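Multicopper oxidase (Pseudomonas thermotolerans, PDB 6VOW) probably couples the one-electron oxidation of laccase-type substrates to the reduction of dioxygen to water at its copper centres. Local coordinates at residues Y376-Q387 / L416-L427. Numbering follows the deposited sequence.
Sequences YIFELRNLAQYQ and LLGKNETARVAL
Asn-382 and Gly-418 meet where two antiparallel strands give way to loops: ND2 of Asn-382 gives a hydrogen bond of 2.5 Å to Gly-418 O, coming in 59° out of the carbonyl plane rather than on a lone pair. Glu-421 N, closing the type II turn 418-421, reaches the same oxygen from the opposite face. Asn-382 ND2 also bonds Tyr-386 O at 2.6 Å, nearly straight (171°) and in the amide plane, with a weak third bond to Leu-417 O. With CG anti to the backbone N (chi1 -168°), the amide is directed into this cluster of carbonyls. The loops also join where Asn-420 N donates to Ala-384 O and where Lys-419, bent at its last torsion, brings NZ to 2.8 Å from Gln-385 O.

Further along, strands 376-382 and 422-427 are paired by backbone bonds from Asn-382 N to Glu-421 O through to Tyr-376 with Leu-427. On one face of the sheet Leu-427 sets CD2 over the centre of the Phe-378 ring, a CH-pi contact 3.5 Å from the centroid, while Leu-380 CD1 rests on Val-425 CG2. Leu-417 lays CD2 on Asn-382 CB at 3.7 Å, and its side chain also touches Ile-390 of strand 388-392. The other face is more polar: Glu-379 CG lies 3.5 Å from Thr-422 CG2, the two side chains crossing obliquely.

In the second shell, Gly-418 N bonds Glu-421 OE1, and OE2 of the same carboxylate is hydrogen-bonded to Tyr-415 OH. Were Asn-382 an alanine, Tyr-386 O and Gly-418 O would probably lose the donor they share, weakening this end of the junction. Asn-382 also touches His-388, a copper ligand, so its amide, together with the Asn-420 and Lys-419 bonds, joins the two loops beside that copper site of the cupredoxin-like fold.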
# COMPACT_ATOMS: atom_id res chain seq x y z
N TYR A 376 -16.52 -4.07 15.85
CA TYR A 376 -15.76 -5.26 16.13
C TYR A 376 -14.35 -4.88 16.49
O TYR A 376 -13.84 -3.84 16.05
CB TYR A 376 -15.76 -6.20 14.93
CG TYR A 376 -17.12 -6.67 14.53
CD1 TYR A 376 -17.82 -6.00 13.56
CD2 TYR A 376 -17.70 -7.79 15.11
CE1 TYR A 376 -19.09 -6.40 13.19
CE2 TYR A 376 -18.97 -8.21 14.72
CZ TYR A 376 -19.66 -7.48 13.78
OH TYR A 376 -20.88 -7.83 13.36
N ILE A 377 -13.75 -5.73 17.32
CA ILE A 377 -12.32 -5.67 17.63
C ILE A 377 -11.80 -6.94 17.01
O ILE A 377 -12.41 -7.99 17.23
CB ILE A 377 -11.96 -5.84 19.14
CG1 ILE A 377 -12.83 -5.01 20.08
CG2 ILE A 377 -10.47 -5.61 19.38
CD1 ILE A 377 -12.45 -3.57 20.15
N PHE A 378 -10.70 -6.83 16.27
CA PHE A 378 -9.92 -7.94 15.74
C PHE A 378 -8.64 -8.00 16.57
O PHE A 378 -7.86 -7.03 16.60
CB PHE A 378 -9.55 -7.70 14.28
CG PHE A 378 -10.68 -7.91 13.32
CD1 PHE A 378 -12.04 -7.86 13.69
CD2 PHE A 378 -10.38 -8.16 12.00
CE1 PHE A 378 -13.05 -8.06 12.74
CE2 PHE A 378 -11.37 -8.35 11.07
CZ PHE A 378 -12.70 -8.32 11.43
N GLU A 379 -8.46 -9.13 17.27
CA GLU A 379 -7.21 -9.48 17.86
C GLU A 379 -6.41 -10.17 16.79
O GLU A 379 -6.82 -11.20 16.25
CB GLU A 379 -7.37 -10.41 19.05
CG GLU A 379 -6.07 -10.49 19.88
CD GLU A 379 -6.09 -11.53 21.01
OE1 GLU A 379 -6.06 -12.75 20.68
OE2 GLU A 379 -6.10 -11.13 22.21
N LEU A 380 -5.27 -9.61 16.47
CA LEU A 380 -4.40 -10.15 15.43
C LEU A 380 -3.24 -10.82 16.12
O LEU A 380 -2.47 -10.13 16.72
CB LEU A 380 -3.89 -9.00 14.55
CG LEU A 380 -4.96 -8.11 13.91
CD1 LEU A 380 -4.28 -7.13 13.01
CD2 LEU A 380 -5.88 -8.93 13.07
N ARG A 381 -3.17 -12.17 16.09
CA ARG A 381 -2.11 -12.99 16.77
C ARG A 381 -1.15 -13.59 15.71
O ARG A 381 -1.54 -14.44 14.93
CB ARG A 381 -2.71 -14.18 17.60
CG ARG A 381 -3.79 -13.75 18.59
CD ARG A 381 -4.59 -14.93 19.10
NE ARG A 381 -3.70 -15.82 19.84
CZ ARG A 381 -3.90 -17.11 20.03
NH1 ARG A 381 -4.99 -17.72 19.56
NH2 ARG A 381 -3.00 -17.80 20.70
N ASN A 382 0.10 -13.13 15.69
CA ASN A 382 1.12 -13.73 14.79
C ASN A 382 1.74 -14.84 15.63
O ASN A 382 2.52 -14.57 16.58
CB ASN A 382 2.14 -12.68 14.40
CG ASN A 382 3.08 -13.09 13.25
OD1 ASN A 382 3.04 -14.19 12.73
ND2 ASN A 382 3.96 -12.17 12.87
N LEU A 383 1.38 -16.08 15.31
CA LEU A 383 1.98 -17.26 15.92
C LEU A 383 3.18 -17.73 15.11
O LEU A 383 3.29 -18.92 14.77
CB LEU A 383 0.95 -18.37 16.05
CG LEU A 383 -0.40 -17.98 16.65
CD1 LEU A 383 -1.26 -19.25 16.74
CD2 LEU A 383 -0.27 -17.31 18.00
N ALA A 384 4.10 -16.81 14.82
CA ALA A 384 5.35 -17.13 14.12
C ALA A 384 6.43 -16.08 14.34
O ALA A 384 6.21 -15.00 14.93
CB ALA A 384 5.12 -17.37 12.64
N GLN A 385 7.62 -16.43 13.85
CA GLN A 385 8.78 -15.56 13.90
C GLN A 385 8.93 -14.78 12.60
O GLN A 385 10.03 -14.34 12.23
CB GLN A 385 10.04 -16.38 14.24
CG GLN A 385 10.32 -16.53 15.74
CD GLN A 385 10.01 -15.27 16.57
OE1 GLN A 385 10.90 -14.43 16.88
NE2 GLN A 385 8.74 -15.11 16.91
N TYR A 386 7.79 -14.53 11.95
CA TYR A 386 7.78 -13.89 10.65
C TYR A 386 6.79 -12.74 10.63
O TYR A 386 5.67 -12.89 11.12
CB TYR A 386 7.51 -14.97 9.64
CG TYR A 386 8.75 -15.85 9.57
CD1 TYR A 386 9.94 -15.34 9.07
CD2 TYR A 386 8.75 -17.15 10.07
CE1 TYR A 386 11.10 -16.09 9.05
CE2 TYR A 386 9.90 -17.92 10.04
CZ TYR A 386 11.06 -17.39 9.51
OH TYR A 386 12.22 -18.07 9.42
N GLN A 387 7.22 -11.56 10.20
CA GLN A 387 6.26 -10.42 10.24
C GLN A 387 5.27 -10.48 9.11
O GLN A 387 5.60 -10.99 8.03
CB GLN A 387 6.92 -9.05 10.33
CG GLN A 387 7.70 -8.54 9.14
CD GLN A 387 8.59 -7.39 9.58
OE1 GLN A 387 8.14 -6.40 10.21
NE2 GLN A 387 9.90 -7.54 9.32
N LEU A 416 1.41 -3.87 10.32
CA LEU A 416 2.61 -4.72 10.19
C LEU A 416 2.79 -5.53 11.50
O LEU A 416 3.27 -5.04 12.57
CB LEU A 416 3.85 -3.85 9.80
CG LEU A 416 5.17 -4.52 9.50
CD1 LEU A 416 5.11 -5.53 8.37
CD2 LEU A 416 6.20 -3.46 9.21
N LEU A 417 2.35 -6.77 11.39
CA LEU A 417 2.21 -7.65 12.53
C LEU A 417 3.50 -8.36 12.79
O LEU A 417 3.90 -9.27 12.04
CB LEU A 417 1.13 -8.65 12.25
CG LEU A 417 0.66 -9.39 13.49
CD1 LEU A 417 0.12 -8.45 14.53
CD2 LEU A 417 -0.43 -10.39 13.03
N GLY A 418 4.17 -7.93 13.86
CA GLY A 418 5.53 -8.39 14.12
C GLY A 418 5.52 -9.83 14.52
O GLY A 418 4.46 -10.46 14.67
N LYS A 419 6.76 -10.31 14.64
CA LYS A 419 7.12 -11.64 15.05
C LYS A 419 6.52 -11.85 16.39
O LYS A 419 6.73 -11.04 17.29
CB LYS A 419 8.61 -11.71 15.21
CG LYS A 419 9.48 -11.45 13.97
CD LYS A 419 10.93 -11.74 14.36
CE LYS A 419 12.00 -11.45 13.32
NZ LYS A 419 11.63 -12.04 12.00
N ASN A 420 5.76 -12.93 16.53
CA ASN A 420 5.05 -13.26 17.77
C ASN A 420 4.26 -12.12 18.36
O ASN A 420 4.07 -12.07 19.55
CB ASN A 420 6.03 -13.77 18.81
CG ASN A 420 6.36 -15.24 18.65
OD1 ASN A 420 5.90 -15.93 17.72
ND2 ASN A 420 7.21 -15.71 19.56
N GLU A 421 3.80 -11.19 17.55
CA GLU A 421 3.08 -10.06 18.11
C GLU A 421 1.57 -10.40 18.22
O GLU A 421 0.97 -11.02 17.33
CB GLU A 421 3.33 -8.82 17.25
CG GLU A 421 2.54 -7.59 17.69
CD GLU A 421 2.79 -6.34 16.85
OE1 GLU A 421 3.60 -6.30 15.84
OE2 GLU A 421 2.15 -5.34 17.27
N THR A 422 0.94 -9.97 19.33
CA THR A 422 -0.54 -9.92 19.38
C THR A 422 -1.01 -8.47 19.40
O THR A 422 -0.86 -7.81 20.43
CB THR A 422 -1.16 -10.64 20.58
OG1 THR A 422 -1.00 -12.06 20.42
CG2 THR A 422 -2.66 -10.30 20.70
N ALA A 423 -1.61 -8.01 18.29
CA ALA A 423 -2.19 -6.65 18.19
C ALA A 423 -3.76 -6.61 18.14
O ALA A 423 -4.46 -7.54 17.67
CB ALA A 423 -1.54 -5.89 17.03
N ARG A 424 -4.30 -5.56 18.71
CA ARG A 424 -5.72 -5.40 18.76
C ARG A 424 -6.06 -4.20 17.88
O ARG A 424 -5.39 -3.16 17.89
CB ARG A 424 -6.16 -5.24 20.20
CG ARG A 424 -6.06 -6.54 20.97
CD ARG A 424 -6.23 -6.38 22.46
NE ARG A 424 -7.58 -5.97 22.81
CZ ARG A 424 -7.94 -4.74 23.19
NH1 ARG A 424 -7.07 -3.74 23.26
NH2 ARG A 424 -9.22 -4.51 23.51
N VAL A 425 -7.09 -4.42 17.09
CA VAL A 425 -7.44 -3.58 15.98
C VAL A 425 -8.98 -3.52 15.99
O VAL A 425 -9.64 -4.52 16.27
CB VAL A 425 -6.81 -4.25 14.72
CG1 VAL A 425 -7.73 -4.26 13.53
CG2 VAL A 425 -5.54 -3.57 14.33
N ALA A 426 -9.55 -2.36 15.68
CA ALA A 426 -10.98 -2.15 15.74
C ALA A 426 -11.55 -1.40 14.52
O ALA A 426 -10.93 -0.50 13.98
CB ALA A 426 -11.29 -1.40 17.02
N LEU A 427 -12.75 -1.80 14.13
CA LEU A 427 -13.39 -1.34 12.93
C LEU A 427 -14.86 -1.25 13.12
O LEU A 427 -15.41 -1.92 14.00
CB LEU A 427 -13.15 -2.33 11.80
CG LEU A 427 -13.55 -3.79 12.05
CD1 LEU A 427 -14.75 -4.11 11.25
CD2 LEU A 427 -12.46 -4.81 11.66